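Local coordinates for protein EDTA monooxygenase (EDTA-degrading bacterium BNC1, PDB 5DQP) that probably acts as an FMN-dependent monooxygenase of the bacterial luciferase-like family, working with a partner flavin reductase in the breakdown of EDTA, at residues 211-216 / 229-234; 263-268 / 376-381. All coordinates share one frame; numbering follows the deposited sequence.

Contact 1: 211-216 / 229-234; sequences VQAGGS and IIYAFL. With SO4 (sulfate ion), chain D.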
loop_
_atom_site.group_PDB
_atom_site.type_symbol
_atom_site.label_atom_id
_atom_site.label_comp_id
_atom_site.label_asym_id
_atom_site.label_seq_id
_atom_site.Cartn_x
_atom_site.Cartn_y
_atom_site.Cartn_z
ATOM N N VAL A 211 4.577 -0.330 -16.115
ATOM C CA VAL A 211 5.042 -1.612 -16.613
ATOM C C VAL A 211 3.846 -2.354 -17.178
ATOM O O VAL A 211 2.718 -2.199 -16.697
ATOM C CB VAL A 211 5.748 -2.412 -15.488
ATOM C CG1 VAL A 211 6.125 -3.871 -15.946
ATOM C CG2 VAL A 211 6.988 -1.647 -15.010
ATOM N N GLN A 212 4.091 -3.146 -18.229
ATOM C CA GLN A 212 3.046 -3.898 -18.913
ATOM C C GLN A 212 3.539 -5.304 -19.238
ATOM O O GLN A 212 4.735 -5.535 -19.441
ATOM C CB GLN A 212 2.581 -3.170 -20.189
ATOM C CG GLN A 212 1.305 -3.760 -20.852
ATOM C CD GLN A 212 1.588 -4.948 -21.781
ATOM O OE1 GLN A 212 2.696 -5.080 -22.318
ATOM N NE2 GLN A 212 0.588 -5.824 -21.960
ATOM N N ALA A 213 2.634 -6.254 -19.155
ATOM C CA ALA A 213 2.876 -7.662 -19.436
ATOM C C ALA A 213 1.659 -8.268 -20.135
ATOM O O ALA A 213 0.626 -8.437 -19.538
ATOM C CB ALA A 213 3.142 -8.400 -18.145
ATOM N N GLY A 214 1.795 -8.624 -21.385
ATOM C CA GLY A 214 0.719 -9.255 -22.134
ATOM C C GLY A 214 0.929 -9.370 -23.621
ATOM O O GLY A 214 0.969 -8.372 -24.289
ATOM N N GLY A 215 1.029 -10.582 -24.138
ATOM C CA GLY A 215 1.383 -10.797 -25.527
ATOM C C GLY A 215 0.264 -10.639 -26.537
ATOM O O GLY A 215 0.541 -10.658 -27.743
ATOM N N SER A 216 -0.984 -10.485 -26.093
ATOM C CA SER A 216 -2.079 -10.300 -27.030
ATOM C C SER A 216 -1.911 -8.989 -27.787
ATOM O O SER A 216 -1.176 -8.088 -27.380
ATOM C CB SER A 216 -3.425 -10.302 -26.305
ATOM O OG SER A 216 -3.652 -9.074 -25.637
ATOM N N ILE A 229 8.192 -0.352 -19.445
ATOM C CA ILE A 229 8.813 -1.658 -19.345
ATOM C C ILE A 229 7.782 -2.700 -19.738
ATOM O O ILE A 229 6.624 -2.649 -19.301
ATOM C CB ILE A 229 9.350 -1.960 -17.939
ATOM C CG1 ILE A 229 10.163 -0.788 -17.391
ATOM C CG2 ILE A 229 10.169 -3.241 -17.981
ATOM C CD1 ILE A 229 10.634 -1.021 -15.951
ATOM N N ILE A 230 8.211 -3.642 -20.561
ATOM C CA ILE A 230 7.389 -4.758 -20.989
ATOM C C ILE A 230 8.099 -6.037 -20.568
ATOM O O ILE A 230 9.277 -6.239 -20.902
ATOM C CB ILE A 230 7.162 -4.723 -22.510
ATOM C CG1 ILE A 230 6.726 -3.311 -22.958
ATOM C CG2 ILE A 230 6.221 -5.858 -22.935
ATOM C CD1 ILE A 230 6.673 -3.126 -24.468
ATOM N N TYR A 231 7.391 -6.883 -19.823
ATOM C CA TYR A 231 7.853 -8.232 -19.519
ATOM C C TYR A 231 7.513 -9.161 -20.668
ATOM O O TYR A 231 6.438 -9.062 -21.257
ATOM C CB TYR A 231 7.200 -8.768 -18.255
ATOM C CG TYR A 231 7.558 -8.018 -17.013
ATOM C CD1 TYR A 231 8.574 -7.061 -17.017
ATOM C CD2 TYR A 231 6.892 -8.274 -15.824
ATOM C CE1 TYR A 231 8.910 -6.385 -15.862
ATOM C CE2 TYR A 231 7.229 -7.614 -14.659
ATOM C CZ TYR A 231 8.233 -6.673 -14.677
ATOM O OH TYR A 231 8.548 -6.004 -13.515
ATOM N N ALA A 232 8.436 -10.071 -20.979
ATOM C CA ALA A 232 8.277 -10.963 -22.114
ATOM C C ALA A 232 8.577 -12.398 -21.710
ATOM O O ALA A 232 9.239 -12.676 -20.702
ATOM C CB ALA A 232 9.179 -10.561 -23.299
ATOM N N PHE A 233 8.067 -13.303 -22.527
ATOM C CA PHE A 233 8.324 -14.723 -22.392
ATOM C C PHE A 233 9.734 -15.018 -22.893
ATOM O O PHE A 233 10.206 -14.426 -23.869
ATOM C CB PHE A 233 7.276 -15.503 -23.188
ATOM C CG PHE A 233 7.448 -16.984 -23.146
ATOM C CD1 PHE A 233 7.240 -17.686 -21.963
ATOM C CD2 PHE A 233 7.778 -17.689 -24.301
ATOM C CE1 PHE A 233 7.390 -19.058 -21.933
ATOM C CE2 PHE A 233 7.925 -19.058 -24.274
ATOM C CZ PHE A 233 7.737 -19.744 -23.087
ATOM N N LEU A 234 10.431 -15.905 -22.194
ATOM C CA LEU A 234 11.764 -16.303 -22.633
ATOM C C LEU A 234 11.610 -17.503 -23.567
ATOM O O LEU A 234 11.806 -18.660 -23.195
ATOM C CB LEU A 234 12.662 -16.592 -21.442
ATOM C CG LEU A 234 14.107 -16.919 -21.849
ATOM C CD1 LEU A 234 14.903 -15.656 -21.974
ATOM C CD2 LEU A 234 14.776 -17.894 -20.867
HETATM S S SO4 D . -3.162 -10.575 -22.539
HETATM O O1 SO4 D . -4.075 -11.478 -23.242
HETATM O O2 SO4 D . -2.135 -11.372 -21.867
HETATM O O3 SO4 D . -2.521 -9.640 -23.464
HETATM O O4 SO4 D . -3.932 -9.817 -21.551
HETATM O O HOH W 1 4.079 -8.679 -23.098
#

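Contact 2: 263-268 / 376-381; sequences VLPSFV and EAADGF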
loop_
_atom_site.group_PDB
_atom_site.type_symbol
_atom_site.label_atom_id
_atom_site.label_comp_id
_atom_site.label_asym_id
_atom_site.label_seq_id
_atom_site.Cartn_x
_atom_site.Cartn_y
_atom_site.Cartn_z
ATOM N N VAL A 263 12.347 -3.909 -22.900
ATOM C CA VAL A 263 11.770 -5.251 -22.887
ATOM C C VAL A 263 12.630 -6.158 -22.007
ATOM O O VAL A 263 13.850 -6.275 -22.214
ATOM C CB VAL A 263 11.652 -5.832 -24.313
ATOM C CG1 VAL A 263 11.102 -7.260 -24.278
ATOM C CG2 VAL A 263 10.788 -4.944 -25.190
ATOM N N LEU A 264 11.993 -6.827 -21.051
ATOM C CA LEU A 264 12.679 -7.717 -20.110
ATOM C C LEU A 264 12.005 -9.085 -20.125
ATOM O O LEU A 264 10.938 -9.251 -19.509
ATOM C CB LEU A 264 12.673 -7.157 -18.691
ATOM C CG LEU A 264 12.919 -5.672 -18.475
ATOM C CD1 LEU A 264 13.080 -5.401 -16.990
ATOM C CD2 LEU A 264 14.139 -5.195 -19.241
ATOM N N PRO A 265 12.585 -10.074 -20.818
ATOM C CA PRO A 265 12.101 -11.453 -20.691
ATOM C C PRO A 265 12.291 -11.962 -19.270
ATOM O O PRO A 265 13.251 -11.610 -18.588
ATOM C CB PRO A 265 12.976 -12.232 -21.687
ATOM C CG PRO A 265 13.516 -11.208 -22.634
ATOM C CD PRO A 265 13.747 -10.003 -21.725
ATOM N N SER A 266 11.350 -12.786 -18.830
ATOM C CA SER A 266 11.288 -13.284 -17.471
ATOM C C SER A 266 11.659 -14.754 -17.495
ATOM O O SER A 266 11.240 -15.484 -18.396
ATOM C CB SER A 266 9.879 -13.084 -16.877
ATOM O OG SER A 266 9.819 -13.484 -15.512
ATOM N N PHE A 267 12.440 -15.195 -16.516
ATOM C CA PHE A 267 12.790 -16.609 -16.489
ATOM C C PHE A 267 13.182 -17.027 -15.077
ATOM O O PHE A 267 13.488 -16.192 -14.213
ATOM C CB PHE A 267 13.917 -16.917 -17.481
ATOM C CG PHE A 267 15.266 -16.465 -17.015
ATOM C CD1 PHE A 267 15.599 -15.138 -17.040
ATOM C CD2 PHE A 267 16.190 -17.369 -16.530
ATOM C CE1 PHE A 267 16.829 -14.716 -16.593
ATOM C CE2 PHE A 267 17.431 -16.939 -16.096
ATOM C CZ PHE A 267 17.745 -15.619 -16.125
ATOM N N VAL A 268 13.176 -18.342 -14.868
ATOM C CA VAL A 268 13.508 -18.958 -13.587
ATOM C C VAL A 268 14.922 -19.525 -13.690
ATOM O O VAL A 268 15.137 -20.469 -14.458
ATOM C CB VAL A 268 12.514 -20.067 -13.234
ATOM C CG1 VAL A 268 12.866 -20.682 -11.864
ATOM C CG2 VAL A 268 11.068 -19.542 -13.288
ATOM N N GLU A 376 20.109 -7.922 -28.818
ATOM C CA GLU A 376 18.888 -7.134 -28.746
ATOM C C GLU A 376 17.642 -8.003 -28.740
ATOM O O GLU A 376 16.599 -7.612 -29.279
ATOM C CB GLU A 376 18.827 -6.135 -29.895
ATOM C CG GLU A 376 20.148 -5.410 -30.124
ATOM C CD GLU A 376 20.167 -3.987 -29.584
ATOM O OE1 GLU A 376 21.271 -3.500 -29.247
ATOM O OE2 GLU A 376 19.090 -3.351 -29.502
ATOM N N ALA A 377 17.742 -9.203 -28.177
ATOM C CA ALA A 377 16.549 -9.963 -27.844
ATOM C C ALA A 377 16.009 -9.583 -26.477
ATOM O O ALA A 377 14.999 -10.150 -26.041
ATOM C CB ALA A 377 16.835 -11.463 -27.891
ATOM N N ALA A 378 16.645 -8.621 -25.812
ATOM C CA ALA A 378 16.316 -8.219 -24.448
ATOM C C ALA A 378 17.055 -6.928 -24.133
ATOM O O ALA A 378 18.183 -6.730 -24.586
ATOM C CB ALA A 378 16.733 -9.309 -23.455
ATOM N N ASP A 379 16.419 -6.054 -23.351
ATOM C CA ASP A 379 17.155 -4.961 -22.721
ATOM C C ASP A 379 17.625 -5.306 -21.306
ATOM O O ASP A 379 18.338 -4.505 -20.688
ATOM C CB ASP A 379 16.294 -3.690 -22.698
ATOM C CG ASP A 379 15.810 -3.298 -24.097
ATOM O OD1 ASP A 379 16.654 -2.835 -24.900
ATOM O OD2 ASP A 379 14.606 -3.483 -24.411
ATOM N N GLY A 380 17.228 -6.463 -20.800
ATOM C CA GLY A 380 17.521 -6.890 -19.452
ATOM C C GLY A 380 16.561 -8.016 -19.141
ATOM O O GLY A 380 15.892 -8.520 -20.034
ATOM N N PHE A 381 16.491 -8.398 -17.860
ATOM C CA PHE A 381 15.736 -9.598 -17.518
ATOM C C PHE A 381 15.046 -9.454 -16.174
ATOM O O PHE A 381 15.506 -8.726 -15.297
ATOM C CB PHE A 381 16.633 -10.857 -17.504
ATOM C CG PHE A 381 17.367 -11.062 -18.803
ATOM C CD1 PHE A 381 18.588 -10.441 -19.027
ATOM C CD2 PHE A 381 16.809 -11.818 -19.813
ATOM C CE1 PHE A 381 19.254 -10.603 -20.221
ATOM C CE2 PHE A 381 17.468 -11.990 -21.004
ATOM C CZ PHE A 381 18.700 -11.359 -21.208
#

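Contact 1: 211-216 / 229-234
I229 lies beside V211, with CB and CD1 each 3.8 Å from V211 CG2. Its carbonyl O accepts the backbone N-H of Q212 at 2.8 Å and also faces V211 CA, a weaker C-H contact. This pairs strand 229-233 in parallel with strand 211-213, the two running 26° apart. I230 points to the other face of the sheet, the one that Q212 shares. There its CG2 meets Q212 OE1 at 3.7 Å. I230 also packs on A223 of helix 217-226, as Q212 does.

Y231 returns to the face of V211 and A213. Its N-H donates to Q212 O at 3.0 Å, the second backbone bond of the ladder. V211 is the most covered residue, and it touches both I229 and Y231. With CG1 anti to the backbone N (chi1 174°), V211 sets that methyl over one face of the Y231 ring and leaves CG2 to I229. CG1 is 3.9 Å from the Y231 ring centroid and offset toward the rim, nearest CZ. This is a CH-pi contact, and the ring of F54 meets that of Y231 edge-to-face. Past the ladder a water bridges the two segments: it accepts from G214 N and donates to Y231 O.

On the first segment the chain leaves the sheet through G214 and G215. S216 is the N-cap of helix 217-226, its OG bonded to G219 N. S216 N donates to sulfate O3. S216 OG also reaches O3, but at a distance too short to trust in detail. Y147 OH binds the same ion. S216 and Y147 are predicted FMN-binding residues, so the sulfate may mark a phosphate position. The whole is a beta-alpha-beta unit of the TIM-barrel fold of luciferase-like monooxygenases, with the helix start at a probable flavin site.

Contact 2: 263-268 / 376-381
P265 packs on A378 through CD and CG, with CD 3.5 Å from A378 CB and CG a little farther. The same CD lies 3.1 Å from G380 O, so the proline packs closely against backbone as well as side chain. P265 CD also lies 4.0 Å from F381 CD2. F381 is buried by the contact more than any other residue here. With F267 CG between the backbone N and the carbonyl carbon (chi1 75°), the F267 ring turns toward the contact. Its CE1 meets F381 CB at the ring edge, near the plane.

The polar grip is at the other end. D379 OD2 accepts the N-H of V263 at 2.8 Å through its anti lone pair, and the bond is nearly straight at 173°. D379 N in turn donates to V263 O. Two bonds thus join one pair of residues, one of them through a side chain. D379 OD1 forms a salt bridge with R248, which probably helps to fix the carboxylate. P265 has no N-H to give to G380 O, which breaks the strand pairing there. C-H contacts from L264 CA to G380 O and from F381 CA to P265 O continue the seam.

E376 is the C-prime residue of a Schellman motif that ends helix 362-374. The turn after it leads into strand 380-383, which pairs with strand 262-271. Helix 362-374 covers F267 and F381 through L369, while helix 237-253 packs on V263.

Overall arrangement
Contact 1 and contact 2 are neighbours in one curled parallel sheet, with centres about 10 Å apart. Strand 229-233 of contact 1 lies next to strand 262-271 of contact 2. I230 O and A232 O probably accept from L264 N and S266 N, and L234 packs on F267. Contact 1 closes before contact 2 opens along the chain. Contact 1 spans a short step through one helix. Contact 2 spans 107 residues and brings in strand 380-383, which also pairs with strand 7-11 near the N terminus. That pairing closes the barrel, so contact 2 lies one step before it and contact 1 two strands farther back. The predicted FMN site is at contact 1, while contact 2 lies away.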